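Local atomic coordinates of mandelate racemase/muconate lactonizing enzyme family protein (Sorangium cellulosum, PDB entry 3S5S), a protein that belongs to the mandelate racemase/muconate lactonizing enzyme family of the enolase superfamily, pairing an N-terminal capping domain with a barrel domain. Residues Leu47-Asn59 and Ile296-Ala308; Ala100-Leu112 and Ile270-Asp282. All coordinates share one frame; numbering follows the deposited sequence.

Contact 1 (Leu47-Asn59 and Ile296-Ala308); sequences LGFGEAAPLPAFN and IGGMVESVLAMTA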
loop_
_atom_site.group_PDB
_atom_site.type_symbol
_atom_site.label_atom_id
_atom_site.label_comp_id
_atom_site.label_asym_id
_atom_site.label_seq_id
_atom_site.Cartn_x
_atom_site.Cartn_y
_atom_site.Cartn_z
ATOM N N LEU A 47 -0.833 -16.876 -19.294
ATOM C CA LEU A 47 -0.424 -15.620 -19.960
ATOM C C LEU A 47 -0.949 -14.449 -19.170
ATOM O O LEU A 47 -2.084 -14.483 -18.694
ATOM C CB LEU A 47 -0.904 -15.564 -21.403
ATOM C CG LEU A 47 -0.512 -16.823 -22.175
ATOM C CD1 LEU A 47 -1.309 -16.948 -23.454
ATOM C CD2 LEU A 47 0.962 -16.803 -22.479
ATOM N N GLY A 48 -0.123 -13.437 -18.985
ATOM C CA GLY A 48 -0.586 -12.210 -18.332
ATOM C C GLY A 48 -0.311 -11.097 -19.344
ATOM O O GLY A 48 0.687 -11.152 -20.107
ATOM N N PHE A 49 -1.200 -10.097 -19.345
ATOM C CA PHE A 49 -1.197 -9.033 -20.345
ATOM C C PHE A 49 -1.080 -7.655 -19.738
ATOM O O PHE A 49 -1.746 -7.353 -18.775
ATOM C CB PHE A 49 -2.475 -9.136 -21.160
ATOM C CG PHE A 49 -2.594 -10.423 -21.894
ATOM C CD1 PHE A 49 -1.814 -10.665 -23.044
ATOM C CD2 PHE A 49 -3.489 -11.393 -21.465
ATOM C CE1 PHE A 49 -1.893 -11.884 -23.743
ATOM C CE2 PHE A 49 -3.579 -12.618 -22.140
ATOM C CZ PHE A 49 -2.782 -12.864 -23.289
ATOM N N GLY A 50 -0.206 -6.823 -20.296
ATOM C CA GLY A 50 -0.131 -5.458 -19.874
ATOM C C GLY A 50 0.002 -4.519 -21.046
ATOM O O GLY A 50 0.302 -4.948 -22.155
ATOM N N GLU A 51 -0.208 -3.229 -20.780
ATOM C CA GLU A 51 -0.239 -2.175 -21.782
ATOM C C GLU A 51 0.686 -1.010 -21.376
ATOM O O GLU A 51 0.591 -0.471 -20.282
ATOM C CB GLU A 51 -1.687 -1.672 -21.956
ATOM C CG GLU A 51 -1.796 -0.355 -22.734
ATOM C CD GLU A 51 -3.210 0.005 -23.129
ATOM O OE1 GLU A 51 -4.162 -0.658 -22.640
ATOM O OE2 GLU A 51 -3.358 0.974 -23.923
ATOM N N ALA A 52 1.600 -0.640 -22.259
ATOM C CA ALA A 52 2.348 0.608 -22.118
ATOM C C ALA A 52 1.676 1.662 -22.991
ATOM O O ALA A 52 1.469 1.469 -24.192
ATOM C CB ALA A 52 3.819 0.410 -22.504
ATOM N N ALA A 53 1.329 2.778 -22.383
ATOM C CA ALA A 53 0.655 3.856 -23.099
ATOM C C ALA A 53 1.437 5.147 -22.831
ATOM O O ALA A 53 0.917 6.079 -22.201
ATOM C CB ALA A 53 -0.776 3.995 -22.619
ATOM N N PRO A 54 2.690 5.203 -23.274
ATOM C CA PRO A 54 3.440 6.410 -22.999
ATOM C C PRO A 54 2.829 7.558 -23.768
ATOM O O PRO A 54 2.272 7.366 -24.852
ATOM C CB PRO A 54 4.832 6.094 -23.564
ATOM C CG PRO A 54 4.585 5.083 -24.698
ATOM C CD PRO A 54 3.454 4.231 -24.092
ATOM N N LEU A 55 2.918 8.751 -23.209
ATOM C CA LEU A 55 2.294 9.896 -23.814
ATOM C C LEU A 55 3.345 10.981 -23.807
ATOM O O LEU A 55 3.624 11.589 -22.764
ATOM C CB LEU A 55 1.021 10.296 -23.060
ATOM C CG LEU A 55 0.184 11.445 -23.676
ATOM C CD1 LEU A 55 -0.353 11.112 -25.064
ATOM C CD2 LEU A 55 -0.958 11.818 -22.770
ATOM N N PRO A 56 3.986 11.176 -24.966
ATOM C CA PRO A 56 5.118 12.068 -25.084
ATOM C C PRO A 56 4.697 13.453 -24.602
ATOM O O PRO A 56 5.434 14.115 -23.865
ATOM C CB PRO A 56 5.407 12.074 -26.597
ATOM C CG PRO A 56 4.865 10.822 -27.108
ATOM C CD PRO A 56 3.726 10.432 -26.213
ATOM N N ALA A 57 3.506 13.865 -25.002
ATOM C CA ALA A 57 3.048 15.213 -24.718
ATOM C C ALA A 57 2.794 15.399 -23.226
ATOM O O ALA A 57 2.808 16.528 -22.763
ATOM C CB ALA A 57 1.799 15.540 -25.528
ATOM N N PHE A 58 2.609 14.298 -22.481
ATOM C CA PHE A 58 2.426 14.375 -21.026
ATOM C C PHE A 58 3.718 14.441 -20.201
ATOM O O PHE A 58 3.809 15.270 -19.303
ATOM C CB PHE A 58 1.544 13.235 -20.516
ATOM C CG PHE A 58 1.230 13.318 -19.045
ATOM C CD1 PHE A 58 0.078 13.970 -18.597
ATOM C CD2 PHE A 58 2.077 12.741 -18.104
ATOM C CE1 PHE A 58 -0.206 14.054 -17.234
ATOM C CE2 PHE A 58 1.803 12.817 -16.742
ATOM C CZ PHE A 58 0.668 13.474 -16.306
ATOM N N ASN A 59 4.690 13.563 -20.466
ATOM C CA ASN A 59 5.945 13.476 -19.676
ATOM C C ASN A 59 7.165 12.995 -20.470
ATOM O O ASN A 59 8.238 12.673 -19.899
ATOM C CB ASN A 59 5.774 12.613 -18.408
ATOM C CG ASN A 59 5.315 11.140 -18.698
ATOM O OD1 ASN A 59 5.184 10.335 -17.756
ATOM N ND2 ASN A 59 5.060 10.805 -19.972
ATOM N N ILE A 296 -8.693 8.868 -10.013
ATOM C CA ILE A 296 -8.048 7.790 -10.801
ATOM C C ILE A 296 -8.119 8.265 -12.268
ATOM O O ILE A 296 -9.189 8.625 -12.751
ATOM C CB ILE A 296 -8.739 6.410 -10.582
ATOM C CG1 ILE A 296 -8.031 5.271 -11.365
ATOM C CG2 ILE A 296 -10.220 6.456 -10.968
ATOM C CD1 ILE A 296 -6.583 4.990 -10.995
ATOM N N GLY A 297 -6.979 8.352 -12.936
ATOM C CA GLY A 297 -6.906 8.944 -14.258
ATOM C C GLY A 297 -6.147 8.015 -15.163
ATOM O O GLY A 297 -6.023 6.818 -14.864
ATOM N N GLY A 298 -5.667 8.523 -16.295
ATOM C CA GLY A 298 -4.855 7.698 -17.167
ATOM C C GLY A 298 -4.219 8.465 -18.288
ATOM O O GLY A 298 -4.457 9.634 -18.459
ATOM N N MET A 299 -3.370 7.768 -19.041
ATOM C CA MET A 299 -2.784 8.289 -20.278
ATOM C C MET A 299 -3.810 8.071 -21.419
ATOM O O MET A 299 -5.000 8.172 -21.171
ATOM C CB MET A 299 -1.446 7.581 -20.510
ATOM C CG MET A 299 -0.179 8.398 -20.200
ATOM S SD MET A 299 -0.129 9.521 -18.796
ATOM C CE MET A 299 -1.114 10.854 -19.418
ATOM N N VAL A 300 -3.390 7.774 -22.648
ATOM C CA VAL A 300 -4.364 7.460 -23.748
ATOM C C VAL A 300 -4.372 5.949 -23.928
ATOM O O VAL A 300 -3.573 5.417 -24.666
ATOM C CB VAL A 300 -4.015 8.166 -25.056
ATOM C CG1 VAL A 300 -4.964 7.751 -26.176
ATOM C CG2 VAL A 300 -4.024 9.679 -24.870
ATOM N N GLU A 301 -5.265 5.278 -23.214
ATOM C CA GLU A 301 -5.189 3.841 -22.930
ATOM C C GLU A 301 -6.349 3.056 -23.564
ATOM O O GLU A 301 -7.474 3.551 -23.630
ATOM C CB GLU A 301 -5.174 3.632 -21.391
ATOM C CG GLU A 301 -3.984 4.344 -20.691
ATOM C CD GLU A 301 -4.048 4.372 -19.159
ATOM O OE1 GLU A 301 -5.025 3.884 -18.547
ATOM O OE2 GLU A 301 -3.126 4.941 -18.548
ATOM N N SER A 302 -6.094 1.826 -24.006
ATOM C CA SER A 302 -7.185 0.943 -24.423
ATOM C C SER A 302 -7.938 0.435 -23.189
ATOM O O SER A 302 -7.673 0.849 -22.036
ATOM C CB SER A 302 -6.625 -0.257 -25.183
ATOM O OG SER A 302 -6.033 -1.245 -24.309
ATOM N N VAL A 303 -8.860 -0.478 -23.462
ATOM C CA VAL A 303 -9.631 -1.263 -22.502
ATOM C C VAL A 303 -8.745 -1.988 -21.470
ATOM O O VAL A 303 -9.097 -2.150 -20.296
ATOM C CB VAL A 303 -10.531 -2.254 -23.351
ATOM C CG1 VAL A 303 -10.566 -3.690 -22.837
ATOM C CG2 VAL A 303 -11.915 -1.665 -23.607
ATOM N N LEU A 304 -7.583 -2.419 -21.917
ATOM C CA LEU A 304 -6.666 -3.140 -21.056
ATOM C C LEU A 304 -6.153 -2.323 -19.857
ATOM O O LEU A 304 -6.434 -2.669 -18.699
ATOM C CB LEU A 304 -5.515 -3.728 -21.890
ATOM C CG LEU A 304 -4.350 -4.399 -21.158
ATOM C CD1 LEU A 304 -4.802 -5.147 -20.017
ATOM C CD2 LEU A 304 -3.511 -5.333 -22.063
ATOM N N ALA A 305 -5.380 -1.285 -20.107
ATOM C CA ALA A 305 -4.856 -0.483 -19.000
ATOM C C ALA A 305 -6.012 0.210 -18.239
ATOM O O ALA A 305 -5.961 0.332 -16.998
ATOM C CB ALA A 305 -3.821 0.548 -19.505
ATOM N N MET A 306 -7.064 0.619 -18.969
ATOM C CA MET A 306 -8.224 1.223 -18.316
ATOM C C MET A 306 -8.910 0.264 -17.312
ATOM O O MET A 306 -9.162 0.643 -16.144
ATOM C CB MET A 306 -9.190 1.781 -19.310
ATOM C CG MET A 306 -8.751 3.099 -19.931
ATOM S SD MET A 306 -9.506 4.525 -19.117
ATOM C CE MET A 306 -8.203 5.776 -19.141
ATOM N N THR A 307 -9.171 -0.981 -17.729
ATOM C CA THR A 307 -9.754 -1.930 -16.788
ATOM C C THR A 307 -8.809 -2.159 -15.607
ATOM O O THR A 307 -9.235 -2.231 -14.464
ATOM C CB THR A 307 -10.122 -3.278 -17.416
ATOM O OG1 THR A 307 -10.806 -3.054 -18.654
ATOM C CG2 THR A 307 -11.057 -4.017 -16.477
ATOM N N ALA A 308 -7.527 -2.272 -15.862
ATOM C CA ALA A 308 -6.594 -2.373 -14.740
ATOM C C ALA A 308 -6.802 -1.224 -13.737
ATOM O O ALA A 308 -6.865 -1.457 -12.546
ATOM C CB ALA A 308 -5.137 -2.396 -15.246
HETATM O O HOH W 1 -0.730 7.525 -23.454
#
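The carboxylate of Glu-51 reaches the N-terminal turn of helix 303-308. The side chain leaves strand 47-52 fully stretched, CG anti to the backbone N (chi1 166°), and so carries both oxygens to the helix start. Glu-51 OE2 uses its syn lone pair for Ser-302 N at 2.9 Å, a nearly straight bond (173° at the hydrogen). Glu-51 OE1 is gripped twice, from opposite faces of the carboxylate plane: Ser-302 OG donates at 2.6 Å, and Ala-305 N donates at 2.9 Å from the anti side, tilted out of the plane. Ser-302, the N-cap, also accepts from Leu-304 N through OG, so its hydroxyl links cap and carboxylate. With Asn-35 donating to OE2 as well, the buried group is fixed in rotation, and the helix N-terminus probably favours its negative charge.

In the enolase-superfamily arrangement, a sheet of the N-terminal domain here lies against a helix start of the C-terminal barrel domain; the short strand and helix segments cross at 101°. Beyond the strand, Met-299 is modelled in two conformers, and its side-chain contacts, tentative for that reason, are those of the one described. In it the chain bends back so that methyl CE sits over one face of the Phe-58 ring, 3.7 Å from the centroid and displaced toward the rim. Met-299 SD follows over the ring, giving a Met-aromatic contact, with the two side chains roughly perpendicular. Leu-55 CD2 touches Met-299 CE at 3.5 Å, while its other methyl, CD1, reaches Val-300 CG2.

Contact 2 (Ala100-Leu112 and Ile270-Asp282); sequences AGAARCAIETAIL and IKLMKGGIAEALD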
loop_
_atom_site.group_PDB
_atom_site.type_symbol
_atom_site.label_atom_id
_atom_site.label_comp_id
_atom_site.label_asym_id
_atom_site.label_seq_id
_atom_site.Cartn_x
_atom_site.Cartn_y
_atom_site.Cartn_z
ATOM N N ALA A 100 10.907 5.523 -17.228
ATOM C CA ALA A 100 10.248 4.420 -17.940
ATOM C C ALA A 100 8.994 3.944 -17.209
ATOM O O ALA A 100 8.812 2.740 -16.979
ATOM C CB ALA A 100 11.249 3.237 -18.155
ATOM N N GLY A 101 8.128 4.888 -16.838
ATOM C CA GLY A 101 6.919 4.548 -16.083
ATOM C C GLY A 101 5.956 3.639 -16.813
ATOM O O GLY A 101 5.375 2.711 -16.208
ATOM N N ALA A 102 5.749 3.920 -18.097
ATOM C CA ALA A 102 4.725 3.215 -18.897
ATOM C C ALA A 102 5.120 1.777 -19.178
ATOM O O ALA A 102 4.264 0.907 -19.183
ATOM C CB ALA A 102 4.457 3.931 -20.222
ATOM N N ALA A 103 6.403 1.551 -19.441
ATOM C CA ALA A 103 6.971 0.208 -19.625
ATOM C C ALA A 103 6.865 -0.593 -18.332
ATOM O O ALA A 103 6.544 -1.794 -18.365
ATOM C CB ALA A 103 8.498 0.272 -20.087
ATOM N N ARG A 104 7.141 0.071 -17.201
ATOM C CA ARG A 104 7.095 -0.605 -15.904
ATOM C C ARG A 104 5.702 -0.968 -15.491
ATOM O O ARG A 104 5.474 -1.987 -14.854
ATOM C CB ARG A 104 7.791 0.226 -14.830
ATOM C CG ARG A 104 9.315 0.146 -14.989
ATOM C CD ARG A 104 10.021 0.793 -13.862
ATOM N NE ARG A 104 9.735 2.214 -13.728
ATOM C CZ ARG A 104 9.126 2.779 -12.678
ATOM N NH1 ARG A 104 8.959 4.081 -12.673
ATOM N NH2 ARG A 104 8.705 2.072 -11.631
ATOM N N CYS A 105 4.752 -0.156 -15.922
ATOM C CA CYS A 105 3.363 -0.406 -15.591
ATOM C C CYS A 105 2.887 -1.600 -16.418
ATOM O O CYS A 105 2.277 -2.504 -15.871
ATOM C CB CYS A 105 2.512 0.858 -15.795
ATOM S SG CYS A 105 0.700 0.597 -15.698
ATOM N N ALA A 106 3.210 -1.625 -17.709
ATOM C CA ALA A 106 2.899 -2.732 -18.583
ATOM C C ALA A 106 3.328 -4.076 -17.995
ATOM O O ALA A 106 2.545 -5.049 -18.005
ATOM C CB ALA A 106 3.580 -2.525 -19.921
ATOM N N ILE A 107 4.565 -4.107 -17.480
ATOM C CA ILE A 107 5.180 -5.307 -16.977
ATOM C C ILE A 107 4.516 -5.739 -15.678
ATOM O O ILE A 107 4.052 -6.870 -15.569
ATOM C CB ILE A 107 6.711 -5.121 -16.794
ATOM C CG1 ILE A 107 7.395 -5.012 -18.174
ATOM C CG2 ILE A 107 7.251 -6.231 -16.006
ATOM C CD1 ILE A 107 8.862 -4.599 -18.205
ATOM N N GLU A 108 4.446 -4.843 -14.700
ATOM C CA GLU A 108 3.767 -5.161 -13.435
ATOM C C GLU A 108 2.298 -5.498 -13.669
ATOM O O GLU A 108 1.730 -6.372 -13.014
ATOM C CB GLU A 108 3.761 -3.945 -12.526
ATOM C CG GLU A 108 5.064 -3.503 -11.997
ATOM C CD GLU A 108 4.838 -2.412 -10.993
ATOM O OE1 GLU A 108 3.802 -2.459 -10.268
ATOM O OE2 GLU A 108 5.660 -1.497 -10.936
ATOM N N THR A 109 1.668 -4.803 -14.593
ATOM C CA THR A 109 0.287 -5.182 -14.904
ATOM C C THR A 109 0.156 -6.621 -15.454
ATOM O O THR A 109 -0.691 -7.345 -15.006
ATOM C CB THR A 109 -0.401 -4.166 -15.819
ATOM O OG1 THR A 109 -0.408 -2.913 -15.128
ATOM C CG2 THR A 109 -1.826 -4.627 -16.146
ATOM N N ALA A 110 1.009 -7.007 -16.382
ATOM C CA ALA A 110 1.038 -8.359 -16.970
ATOM C C ALA A 110 1.372 -9.436 -15.914
ATOM O O ALA A 110 0.763 -10.517 -15.892
ATOM C CB ALA A 110 2.032 -8.399 -18.110
ATOM N N ILE A 111 2.333 -9.164 -15.053
ATOM C CA ILE A 111 2.635 -10.076 -13.947
ATOM C C ILE A 111 1.417 -10.266 -12.999
ATOM O O ILE A 111 0.965 -11.405 -12.778
ATOM C CB ILE A 111 3.859 -9.596 -13.148
ATOM C CG1 ILE A 111 5.099 -9.656 -14.033
ATOM C CG2 ILE A 111 4.056 -10.411 -11.812
ATOM C CD1 ILE A 111 6.373 -9.071 -13.317
ATOM N N LEU A 112 0.875 -9.164 -12.470
ATOM C CA LEU A 112 -0.298 -9.275 -11.576
ATOM C C LEU A 112 -1.462 -9.951 -12.267
ATOM O O LEU A 112 -2.188 -10.744 -11.667
ATOM C CB LEU A 112 -0.721 -7.926 -11.006
ATOM C CG LEU A 112 0.143 -7.371 -9.866
ATOM C CD1 LEU A 112 -0.485 -6.118 -9.300
ATOM C CD2 LEU A 112 0.229 -8.381 -8.742
ATOM N N ILE A 270 -4.045 9.897 -9.629
ATOM C CA ILE A 270 -3.198 8.716 -9.626
ATOM C C ILE A 270 -3.364 8.041 -10.973
ATOM O O ILE A 270 -4.493 7.804 -11.429
ATOM C CB ILE A 270 -3.686 7.729 -8.509
ATOM C CG1 ILE A 270 -3.648 8.389 -7.137
ATOM C CG2 ILE A 270 -2.887 6.466 -8.469
ATOM C CD1 ILE A 270 -4.260 7.513 -5.990
ATOM N N LYS A 271 -2.243 7.691 -11.594
ATOM C CA LYS A 271 -2.264 6.881 -12.825
ATOM C C LYS A 271 -1.333 5.716 -12.658
ATOM O O LYS A 271 -0.203 5.916 -12.240
ATOM C CB LYS A 271 -1.813 7.717 -14.022
ATOM C CG LYS A 271 -2.688 8.944 -14.226
ATOM C CD LYS A 271 -2.314 9.665 -15.440
ATOM C CE LYS A 271 -2.740 11.060 -15.248
ATOM N NZ LYS A 271 -2.672 11.771 -16.549
ATOM N N LEU A 272 -1.781 4.510 -13.022
ATOM C CA LEU A 272 -0.911 3.334 -12.978
ATOM C C LEU A 272 0.327 3.531 -13.860
ATOM O O LEU A 272 1.426 3.033 -13.527
ATOM C CB LEU A 272 -1.679 2.076 -13.375
ATOM C CG LEU A 272 -2.899 1.748 -12.502
ATOM C CD1 LEU A 272 -3.337 0.295 -12.674
ATOM C CD2 LEU A 272 -2.607 2.019 -11.050
ATOM N N MET A 273 0.160 4.338 -14.916
ATOM C CA MET A 273 1.112 4.449 -16.003
ATOM C C MET A 273 2.255 5.409 -15.754
ATOM O O MET A 273 3.252 5.361 -16.496
ATOM C CB MET A 273 0.415 4.832 -17.306
ATOM C CG MET A 273 1.250 4.425 -18.553
ATOM S SD MET A 273 1.157 2.691 -18.994
ATOM C CE MET A 273 -0.606 2.533 -18.895
ATOM N N LYS A 274 2.123 6.286 -14.740
ATOM C CA LYS A 274 3.191 7.236 -14.436
ATOM C C LYS A 274 4.345 6.492 -13.796
ATOM O O LYS A 274 5.493 6.814 -14.059
ATOM C CB LYS A 274 2.768 8.290 -13.410
ATOM C CG LYS A 274 1.881 9.431 -13.820
ATOM C CD LYS A 274 1.411 10.071 -12.507
ATOM C CE LYS A 274 0.911 11.470 -12.667
ATOM N NZ LYS A 274 -0.110 11.767 -11.618
ATOM N N GLY A 275 4.032 5.522 -12.924
ATOM C CA GLY A 275 5.069 4.819 -12.127
ATOM C C GLY A 275 4.786 3.370 -11.748
ATOM O O GLY A 275 5.470 2.811 -10.874
ATOM N N GLY A 276 3.767 2.768 -12.363
ATOM C CA GLY A 276 3.479 1.378 -12.147
ATOM C C GLY A 276 2.563 1.163 -10.984
ATOM O O GLY A 276 2.195 2.111 -10.313
ATOM N N ILE A 277 2.229 -0.089 -10.701
ATOM C CA ILE A 277 1.164 -0.361 -9.753
ATOM C C ILE A 277 1.654 -0.200 -8.298
ATOM O O ILE A 277 0.916 0.306 -7.413
ATOM C CB ILE A 277 0.595 -1.764 -9.974
ATOM C CG1 ILE A 277 0.036 -1.884 -11.390
ATOM C CG2 ILE A 277 -0.422 -2.061 -8.939
ATOM C CD1 ILE A 277 -0.651 -3.182 -11.668
ATOM N N ALA A 278 2.889 -0.626 -8.043
ATOM C CA ALA A 278 3.408 -0.552 -6.688
ATOM C C ALA A 278 3.477 0.925 -6.236
ATOM O O ALA A 278 3.050 1.244 -5.127
ATOM C CB ALA A 278 4.776 -1.278 -6.533
ATOM N N GLU A 279 4.022 1.786 -7.103
ATOM C CA GLU A 279 4.112 3.229 -6.849
ATOM C C GLU A 279 2.694 3.751 -6.535
ATOM O O GLU A 279 2.469 4.346 -5.490
ATOM C CB GLU A 279 4.874 3.988 -7.999
ATOM C CG GLU A 279 6.418 4.309 -7.681
ATOM C CD GLU A 279 7.354 4.663 -8.911
ATOM O OE1 GLU A 279 7.143 5.667 -9.632
ATOM O OE2 GLU A 279 8.346 3.958 -9.134
ATOM N N ALA A 280 1.735 3.413 -7.391
ATOM C CA ALA A 280 0.325 3.793 -7.254
ATOM C C ALA A 280 -0.385 3.344 -5.943
ATOM O O ALA A 280 -1.085 4.152 -5.288
ATOM C CB ALA A 280 -0.445 3.372 -8.470
ATOM N N LEU A 281 -0.165 2.096 -5.532
ATOM C CA LEU A 281 -0.631 1.641 -4.188
ATOM C C LEU A 281 -0.145 2.532 -3.037
ATOM O O LEU A 281 -0.906 2.854 -2.137
ATOM C CB LEU A 281 -0.266 0.145 -3.926
ATOM C CG LEU A 281 -1.006 -0.828 -4.868
ATOM C CD1 LEU A 281 -0.437 -2.265 -4.826
ATOM C CD2 LEU A 281 -2.478 -0.836 -4.551
ATOM N N ASP A 282 1.121 2.928 -3.087
ATOM C CA ASP A 282 1.730 3.739 -2.022
ATOM C C ASP A 282 1.138 5.149 -2.053
ATOM O O ASP A 282 0.788 5.699 -0.991
ATOM C CB ASP A 282 3.273 3.745 -2.120
ATOM C CG ASP A 282 3.922 2.402 -1.639
ATOM O OD1 ASP A 282 3.205 1.577 -1.017
ATOM O OD2 ASP A 282 5.151 2.137 -1.872
HETATM O O HOH W 2 5.655 0.632 -9.309
#
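Glu-108 reaches across from helix 101-112 to the kink of helix 272-282, where Ile-277 N and Ala-278 N lack bonds to the preceding turn. Its OE1 takes Ala-278 N on the syn lone pair at 3.0 Å and Ile-277 N at 2.9 Å, the latter a weak bond bent to 129°. Its OE2 accepts from a water that also donates to Gly-275 O and accepts from Glu-279 N.

In the conformer described here, Arg-104 NH2 forms a salt bridge with Glu-279 OE2 at 3.1 Å, approaching from above the carboxylate plane, and Arg-93 shares that oxygen; both are tentative, since the Glu-279 side chain has a second conformer. Gly-99 O holds Arg-104 NE.

Next to these polar groups the backbones close in: Cys-105 and Gly-276 have CA atoms 3.9 Å apart, and Gly-101 CA makes a CH...O contact with Lys-274 O at 3.4 Å. Cys-105 SG, anti to its own N (chi1 170°), lies against Leu-272 CB, and Ala-102 CB meets Met-273 CG. Leu-112 CD1 and Ile-277 CD1 touch tip to tip at 3.8 Å.

Segments crossing at 44° with axes 5.9 Å apart mark a glycine- and alanine-lined close helix packing, here joining the N-terminal domain to a barrel helix of the enolase-superfamily fold.

In the fold
Contacts 1 and 2 bind the same two domains at neighbouring places, their centres about 9 Å apart, and contact 2 is nested along the chain inside the loop closed by contact 1. The segments 270-282 and 296-308 begin at the ends of adjacent parallel strands of the barrel, 267-270 and 293-296: Gly-297 N lies 3.0 Å from Ile-270 O, a probable hydrogen bond. Contact 1 also packs on contact 2 through Ala-52 CB, 3.4 Å from Ala-102 O. Met-273 joins the two, its side chain touching Ala-53, Glu-301 and Ala-305. Lys-271 also forms a salt bridge with Asp-247, whose neighbours include Phe-58 and Lys-274.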